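Long-range contacts in aminotransferase class I and II (Streptococcus suis 89/1591, PDB 3OP7), which probably transfers amino groups between amino acids and keto acids, using pyridoxal phosphate bound to a lysine as a Schiff base: residues A[106-111]-A[125-130]; A[155-160]-A[187-192]. All coordinates share one frame; numbering follows the deposited sequence.

Contact 1 of 2, residues A[106-111]-A[125-130]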
ATOM      1  N   ASP A 106      11.637  21.235   0.636  1.00 32.19           N
ATOM      2  CA  ASP A 106      10.567  21.689  -0.242  1.00 31.23           C
ATOM      3  C   ASP A 106       9.497  22.433   0.542  1.00 30.69           C
ATOM      4  O   ASP A 106       9.084  22.017   1.614  1.00 30.94           O
ATOM      5  CB  ASP A 106       9.914  20.498  -0.957  1.00 29.24           C
ATOM      6  CG  ASP A 106      10.682  20.013  -2.156  1.00 29.47           C
ATOM      7  OD1 ASP A 106      11.727  20.597  -2.489  1.00 33.28           O
ATOM      8  OD2 ASP A 106      10.254  18.989  -2.746  1.00 30.04           O
ATOM      9  N   HIS A 107       8.963  23.506  -0.041  1.00 30.81           N
ATOM     10  CA  HIS A 107       7.840  24.184   0.537  1.00 29.81           C
ATOM     11  C   HIS A 107       6.551  23.610  -0.066  1.00 28.11           C
ATOM     12  O   HIS A 107       6.414  23.521  -1.295  1.00 27.19           O
ATOM     13  CB  HIS A 107       7.920  25.702   0.232  1.00 29.90           C
ATOM     14  CG  HIS A 107       6.805  26.490   0.833  1.00 30.13           C
ATOM     15  ND1 HIS A 107       5.961  27.295   0.088  1.00 30.43           N
ATOM     16  CD2 HIS A 107       6.395  26.601   2.123  1.00 30.18           C
ATOM     17  CE1 HIS A 107       5.078  27.858   0.904  1.00 29.20           C
ATOM     18  NE2 HIS A 107       5.323  27.448   2.142  1.00 29.92           N
ATOM     19  N   VAL A 108       5.596  23.274   0.796  1.00 27.41           N
ATOM     20  CA  VAL A 108       4.317  22.684   0.382  1.00 26.31           C
ATOM     21  C   VAL A 108       3.230  23.398   1.147  1.00 27.24           C
ATOM     22  O   VAL A 108       3.405  23.687   2.327  1.00 29.43           O
ATOM     23  CB  VAL A 108       4.292  21.154   0.728  1.00 25.79           C
ATOM     24  CG1 VAL A 108       2.873  20.546   0.565  1.00 25.66           C
ATOM     25  CG2 VAL A 108       5.348  20.399  -0.085  1.00 24.99           C
ATOM     26  N   ILE A 109       2.116  23.704   0.481  1.00 26.19           N
ATOM     27  CA  ILE A 109       0.957  24.296   1.109  1.00 25.51           C
ATOM     28  C   ILE A 109      -0.202  23.318   1.029  1.00 25.81           C
ATOM     29  O   ILE A 109      -0.458  22.772  -0.040  1.00 25.09           O
ATOM     30  CB  ILE A 109       0.562  25.590   0.393  1.00 26.15           C
ATOM     31  CG1 ILE A 109       1.722  26.586   0.427  1.00 26.05           C
ATOM     32  CG2 ILE A 109      -0.744  26.211   0.984  1.00 24.63           C
ATOM     33  CD1 ILE A 109       1.464  27.863  -0.417  1.00 27.46           C
ATOM     34  N   SER A 110      -0.852  23.066   2.171  1.00 24.84           N
ATOM     35  CA  SER A 110      -1.964  22.129   2.237  1.00 24.32           C
ATOM     36  C   SER A 110      -3.185  22.780   2.749  1.00 24.54           C
ATOM     37  O   SER A 110      -3.122  23.522   3.740  1.00 25.18           O
ATOM     38  CB  SER A 110      -1.636  20.955   3.143  1.00 24.02           C
ATOM     39  OG  SER A 110      -2.752  20.061   3.215  1.00 26.19           O
ATOM     40  N   LEU A 111      -4.297  22.526   2.051  1.00 24.94           N
ATOM     41  CA  LEU A 111      -5.621  22.786   2.582  1.00 24.96           C
ATOM     42  C   LEU A 111      -5.688  22.243   4.015  1.00 25.06           C
ATOM     43  O   LEU A 111      -5.077  21.223   4.324  1.00 25.57           O
ATOM     44  CB  LEU A 111      -6.671  22.100   1.693  1.00 24.67           C
ATOM     45  CG  LEU A 111      -8.146  22.430   1.896  1.00 24.97           C
ATOM     46  CD1 LEU A 111      -8.409  23.893   1.606  1.00 25.53           C
ATOM     47  CD2 LEU A 111      -9.016  21.453   1.033  1.00 24.25           C
ATOM     48  N   LEU A 125       8.552  14.013   5.406  1.00 29.94           N
ATOM     49  CA  LEU A 125       9.639  13.885   4.438  1.00 29.64           C
ATOM     50  C   LEU A 125      10.626  15.051   4.486  1.00 30.39           C
ATOM     51  O   LEU A 125      11.586  15.142   3.699  1.00 32.62           O
ATOM     52  CB  LEU A 125       9.058  13.681   3.028  1.00 28.41           C
ATOM     53  CG  LEU A 125       8.185  12.446   2.879  1.00 29.73           C
ATOM     54  CD1 LEU A 125       7.509  12.373   1.524  1.00 29.95           C
ATOM     55  CD2 LEU A 125       9.018  11.190   3.137  1.00 31.95           C
ATOM     56  N   GLY A 126      10.423  15.937   5.444  1.00 31.21           N
ATOM     57  CA  GLY A 126      11.293  17.084   5.622  1.00 31.04           C
ATOM     58  C   GLY A 126      10.822  18.353   4.900  1.00 30.30           C
ATOM     59  O   GLY A 126      11.574  19.346   4.859  1.00 31.59           O
ATOM     60  N   ALA A 127       9.589  18.354   4.371  1.00 28.84           N
ATOM     61  CA  ALA A 127       9.032  19.553   3.739  1.00 29.07           C
ATOM     62  C   ALA A 127       8.655  20.611   4.774  1.00 30.03           C
ATOM     63  O   ALA A 127       8.265  20.320   5.904  1.00 29.72           O
ATOM     64  CB  ALA A 127       7.758  19.208   2.872  1.00 28.16           C
ATOM     65  N   GLU A 128       8.722  21.853   4.346  1.00 28.93           N
ATOM     66  CA  GLU A 128       8.182  22.932   5.135  1.00 30.61           C
ATOM     67  C   GLU A 128       6.737  23.130   4.695  1.00 29.96           C
ATOM     68  O   GLU A 128       6.494  23.509   3.552  1.00 29.50           O
ATOM     69  CB  GLU A 128       9.007  24.199   4.892  1.00 31.83           C
ATOM     70  CG  GLU A 128       8.553  25.281   5.784  1.00 36.20           C
ATOM     71  CD  GLU A 128       9.390  26.563   5.706  1.00 40.68           C
ATOM     72  OE1 GLU A 128      10.448  26.620   5.030  1.00 42.99           O
ATOM     73  OE2 GLU A 128       8.932  27.527   6.339  1.00 44.03           O
ATOM     74  N   VAL A 129       5.782  22.885   5.587  1.00 29.65           N
ATOM     75  CA  VAL A 129       4.369  22.827   5.222  1.00 29.18           C
ATOM     76  C   VAL A 129       3.591  23.965   5.842  1.00 30.48           C
ATOM     77  O   VAL A 129       3.575  24.105   7.054  1.00 32.63           O
ATOM     78  CB  VAL A 129       3.727  21.500   5.668  1.00 29.56           C
ATOM     79  CG1 VAL A 129       2.201  21.474   5.306  1.00 27.20           C
ATOM     80  CG2 VAL A 129       4.477  20.325   5.047  1.00 29.61           C
ATOM     81  N   ASP A 130       3.010  24.805   5.000  1.00 29.67           N
ATOM     82  CA  ASP A 130       2.105  25.845   5.436  1.00 29.93           C
ATOM     83  C   ASP A 130       0.651  25.378   5.273  1.00 29.81           C
ATOM     84  O   ASP A 130       0.321  24.624   4.347  1.00 29.30           O
ATOM     85  CB  ASP A 130       2.345  27.110   4.589  1.00 31.83           C
ATOM     86  CG  ASP A 130       3.425  28.026   5.157  1.00 35.01           C
ATOM     87  OD1 ASP A 130       3.426  28.263   6.395  1.00 36.87           O
ATOM     88  OD2 ASP A 130       4.268  28.527   4.367  1.00 34.89           O
TER
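His107 reaches across to Asp130 on the neighbouring parallel strand, its NE2 donating to OD2 at 2.7 Å with an N-H...O angle of 163°. The two strands belong to a beta-alpha-beta unit (strand 107-112, helix 117-124, strand 128-135) of the large mixed sheet. The carboxylate oxygen sits close to the imidazole plane and is met on its anti side, somewhat out of the carboxylate plane, while ring and carboxylate planes stand 77° apart. With CG anti to the backbone N (chi1 -178°), the ring rises from the sheet and leans toward the C-terminal end of its strand and toward the partner strand, where it meets Asp130, the partner of Ile109. Its other nitrogen, ND1, bonds Thr155 OG1, so both ring nitrogens are engaged and the ring's rotation is fixed. Val108, on the opposite face, sets CG2 4.0 Å from CB of Ala127, which precedes the strand.

The backbones pair in regular parallel fashion: Glu128 N to Asp106 O, Val108 N to Glu128 O, Asp130 N to Val108 O and, at 2.9 Å, Ser110 N to Asp130 O. Val108 O also receives the CA-H of Val129, at 3.2 Å from its CA. Farther out, Val129 packs on Pro122 and Lys123 of the connecting helix, which Gly126, with positive phi, ends in a Schellman motif. Glu128, on the His107 face, pairs OE2 with Arg152 NH2 in a salt bridge.

Contact 2 of 2, residues A[155-160]-A[187-192]; sequences TKMICI and GAYILS
Segments 155-160 and 187-192 run parallel, their strand axes 4.6 Å apart at closest approach and inclined by 19°, joined by backbone bonds from Tyr189 N to Lys156 O, Ile158 N to Tyr189 O, Leu191 N to Ile158 O and Ile160 N to Leu191 O. Lys156 O is gripped twice: besides Tyr189 N at 3.0 Å it accepts a bond from a water, which also donates to Gly187 O and so bridges the two segments where the strands begin. The same carbonyl oxygen lies 3.4 Å from Tyr189 CD2, oblique to the ring.

On the face carrying Tyr189 and Leu191, the selenomethionine Met157 fits between these two side chains. Its chain leaves extended, with CG anti to the backbone N, then bends at chi3 (-71°), which puts CE 3.9 Å from Tyr189 CD2 while SE touches Leu191 CB at 4.0 Å. Cys159 SG meets Leu191 CD2 farther along. Helix 89-101 covers this face, with Val97, Leu98 and Leu101 against Met157.

The other face is aliphatic apart from Ser192. Ile160 CG1 stands between its backbone N and carbonyl carbon (chi1 66°) and lies 3.4 Å from Ser192 OG; that hydroxyl hydrogen-bonds Glu194. Ile190 CG2 packs on Ile160 CG1 at 4.2 Å, and Leu179 and Ala183 of helix 173-184 close over the isoleucines. At the strand entrance Ala188 CB rests 3.5 Å from Thr155 O. Strand, covering helix and parallel strand make a beta-alpha-beta crossover within the large central sheet, the arrangement characteristic of the large domain of fold-type I pyridoxal-phosphate enzymes.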
ATOM      1  N   THR A 155       7.629  27.432  -4.227  1.00 27.58           N
ATOM      2  CA  THR A 155       6.667  26.489  -3.706  1.00 27.71           C
ATOM      3  C   THR A 155       6.567  25.305  -4.660  1.00 26.87           C
ATOM      4  O   THR A 155       6.333  25.483  -5.847  1.00 28.22           O
ATOM      5  CB  THR A 155       5.303  27.157  -3.449  1.00 26.85           C
ATOM      6  OG1 THR A 155       5.442  28.157  -2.427  1.00 28.45           O
ATOM      7  CG2 THR A 155       4.165  26.129  -3.048  1.00 25.69           C
ATOM      8  N   LYS A 156       6.710  24.110  -4.124  1.00 26.24           N
ATOM      9  CA  LYS A 156       6.715  22.891  -4.935  1.00 26.78           C
ATOM     10  C   LYS A 156       5.347  22.329  -5.234  1.00 25.26           C
ATOM     11  O   LYS A 156       5.102  21.825  -6.353  1.00 24.49           O
ATOM     12  CB  LYS A 156       7.523  21.798  -4.282  1.00 28.77           C
ATOM     13  CG  LYS A 156       7.413  20.485  -5.079  1.00 31.99           C
ATOM     14  CD  LYS A 156       8.519  19.478  -4.989  1.00 40.75           C
ATOM     15  CE  LYS A 156       9.774  19.865  -5.738  1.00 44.89           C
ATOM     16  NZ  LYS A 156      10.839  18.887  -5.317  1.00 44.02           N
HETATM   17  N   MSE A 157       4.446  22.401  -4.249  1.00 23.98           N
HETATM   18  CA  MSE A 157       3.167  21.717  -4.338  1.00 23.13           C
HETATM   19  C   MSE A 157       2.135  22.350  -3.430  1.00 23.71           C
HETATM   20  O   MSE A 157       2.473  22.811  -2.352  1.00 24.57           O
HETATM   21  CB  MSE A 157       3.339  20.229  -3.965  1.00 23.85           C
HETATM   22  CG  MSE A 157       2.049  19.400  -4.141  1.00 24.82           C
HETATM   23 SE   MSE A 157       2.301  17.570  -3.695  0.75 22.98          SE
HETATM   24  CE  MSE A 157       3.401  17.105  -5.218  1.00 26.07           C
ATOM     25  N   ILE A 158       0.889  22.415  -3.914  1.00 23.28           N
ATOM     26  CA  ILE A 158      -0.273  22.772  -3.157  1.00 24.23           C
ATOM     27  C   ILE A 158      -1.176  21.535  -3.138  1.00 23.58           C
ATOM     28  O   ILE A 158      -1.436  20.936  -4.207  1.00 23.48           O
ATOM     29  CB  ILE A 158      -1.041  23.938  -3.803  1.00 22.95           C
ATOM     30  CG1 ILE A 158      -0.167  25.188  -3.849  1.00 25.89           C
ATOM     31  CG2 ILE A 158      -2.355  24.273  -3.013  1.00 25.14           C
ATOM     32  CD1 ILE A 158      -0.668  26.261  -4.838  1.00 28.12           C
ATOM     33  N   CYS A 159      -1.596  21.138  -1.938  1.00 23.04           N
ATOM     34  CA  CYS A 159      -2.475  19.985  -1.758  1.00 23.33           C
ATOM     35  C   CYS A 159      -3.873  20.414  -1.413  1.00 24.19           C
ATOM     36  O   CYS A 159      -4.090  21.211  -0.474  1.00 24.72           O
ATOM     37  CB  CYS A 159      -1.920  19.050  -0.674  1.00 22.98           C
ATOM     38  SG  CYS A 159      -0.274  18.453  -0.919  1.00 25.67           S
ATOM     39  N   ILE A 160      -4.846  19.902  -2.178  1.00 23.77           N
ATOM     40  CA  ILE A 160      -6.248  20.093  -1.903  1.00 23.64           C
ATOM     41  C   ILE A 160      -6.998  18.761  -1.925  1.00 23.83           C
ATOM     42  O   ILE A 160      -6.496  17.759  -2.424  1.00 21.39           O
ATOM     43  CB  ILE A 160      -6.888  21.046  -2.931  1.00 25.16           C
ATOM     44  CG1 ILE A 160      -6.906  20.444  -4.350  1.00 24.44           C
ATOM     45  CG2 ILE A 160      -6.203  22.446  -2.909  1.00 25.21           C
ATOM     46  CD1 ILE A 160      -7.738  21.358  -5.360  1.00 24.04           C
ATOM     47  N   GLY A 187       4.979  27.478 -11.109  1.00 31.12           N
ATOM     48  CA  GLY A 187       5.105  26.105 -11.597  1.00 30.48           C
ATOM     49  C   GLY A 187       4.870  25.059 -10.495  1.00 29.43           C
ATOM     50  O   GLY A 187       5.389  23.931 -10.560  1.00 29.67           O
ATOM     51  N   ALA A 188       4.096  25.408  -9.460  1.00 27.94           N
ATOM     52  CA  ALA A 188       3.792  24.457  -8.382  1.00 26.76           C
ATOM     53  C   ALA A 188       2.834  23.385  -8.891  1.00 26.31           C
ATOM     54  O   ALA A 188       1.930  23.666  -9.664  1.00 26.74           O
ATOM     55  CB  ALA A 188       3.156  25.183  -7.159  1.00 26.53           C
ATOM     56  N   TYR A 189       3.025  22.154  -8.452  1.00 26.78           N
ATOM     57  CA  TYR A 189       2.066  21.118  -8.733  1.00 25.85           C
ATOM     58  C   TYR A 189       0.893  21.406  -7.856  1.00 24.40           C
ATOM     59  O   TYR A 189       1.049  21.982  -6.777  1.00 24.93           O
ATOM     60  CB  TYR A 189       2.540  19.768  -8.279  1.00 26.95           C
ATOM     61  CG  TYR A 189       3.765  19.213  -8.970  1.00 28.61           C
ATOM     62  CD1 TYR A 189       3.725  18.887 -10.292  1.00 31.11           C
ATOM     63  CD2 TYR A 189       4.961  18.987  -8.249  1.00 32.86           C
ATOM     64  CE1 TYR A 189       4.871  18.352 -10.930  1.00 32.07           C
ATOM     65  CE2 TYR A 189       6.090  18.453  -8.859  1.00 34.43           C
ATOM     66  CZ  TYR A 189       6.036  18.129 -10.198  1.00 35.18           C
ATOM     67  OH  TYR A 189       7.159  17.592 -10.803  1.00 36.05           O
ATOM     68  N   ILE A 190      -0.262  20.932  -8.271  1.00 24.31           N
ATOM     69  CA  ILE A 190      -1.436  20.866  -7.395  1.00 23.05           C
ATOM     70  C   ILE A 190      -1.904  19.415  -7.328  1.00 23.78           C
ATOM     71  O   ILE A 190      -2.331  18.838  -8.330  1.00 23.68           O
ATOM     72  CB  ILE A 190      -2.611  21.767  -7.856  1.00 24.27           C
ATOM     73  CG1 ILE A 190      -2.221  23.256  -7.863  1.00 24.67           C
ATOM     74  CG2 ILE A 190      -3.814  21.532  -6.903  1.00 24.57           C
ATOM     75  CD1 ILE A 190      -3.250  24.191  -8.501  1.00 25.75           C
ATOM     76  N   LEU A 191      -1.762  18.815  -6.147  1.00 23.18           N
ATOM     77  CA  LEU A 191      -2.234  17.464  -5.884  1.00 21.82           C
ATOM     78  C   LEU A 191      -3.667  17.661  -5.399  1.00 23.04           C
ATOM     79  O   LEU A 191      -3.917  18.442  -4.447  1.00 22.34           O
ATOM     80  CB  LEU A 191      -1.454  16.831  -4.761  1.00 22.59           C
ATOM     81  CG  LEU A 191      -2.013  15.506  -4.175  1.00 20.37           C
ATOM     82  CD1 LEU A 191      -2.290  14.439  -5.306  1.00 23.10           C
ATOM     83  CD2 LEU A 191      -1.078  14.910  -3.082  1.00 22.70           C
ATOM     84  N   SER A 192      -4.615  17.037  -6.080  1.00 22.62           N
ATOM     85  CA  SER A 192      -6.016  17.102  -5.681  1.00 21.96           C
ATOM     86  C   SER A 192      -6.598  15.696  -5.449  1.00 22.38           C
ATOM     87  O   SER A 192      -6.693  14.888  -6.372  1.00 22.38           O
ATOM     88  CB  SER A 192      -6.806  17.838  -6.765  1.00 23.28           C
ATOM     89  OG  SER A 192      -8.168  17.993  -6.383  1.00 22.51           O
TER
HETATM   90  O   HOH W   1       7.034  22.133  -8.625  1.00 48.69           O

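Followed from the N terminus, contact 1 closes first: strand 107-112 leads through helix 117-124 back to strand 128-135. The chain then passes through strand 141-142 and helix 144-150 before contact 2 opens at strand 157-161, runs through helix 173-184 and closes at strand 189-193. The loops follow in series, neither nested nor crossed. In the sheet, however, strand 157-161 lies beside strand 107-112, so the spatial order is 189-193, 157-161, 107-112, 128-135, and the inner strand of each contact pairs with that of the other. Backbone bonds between these inner strands, such as His107 with Lys156, make the sheet continuous, and Asp106 OD2 adds a 2.6 Å salt bridge to Lys156 NZ at the border.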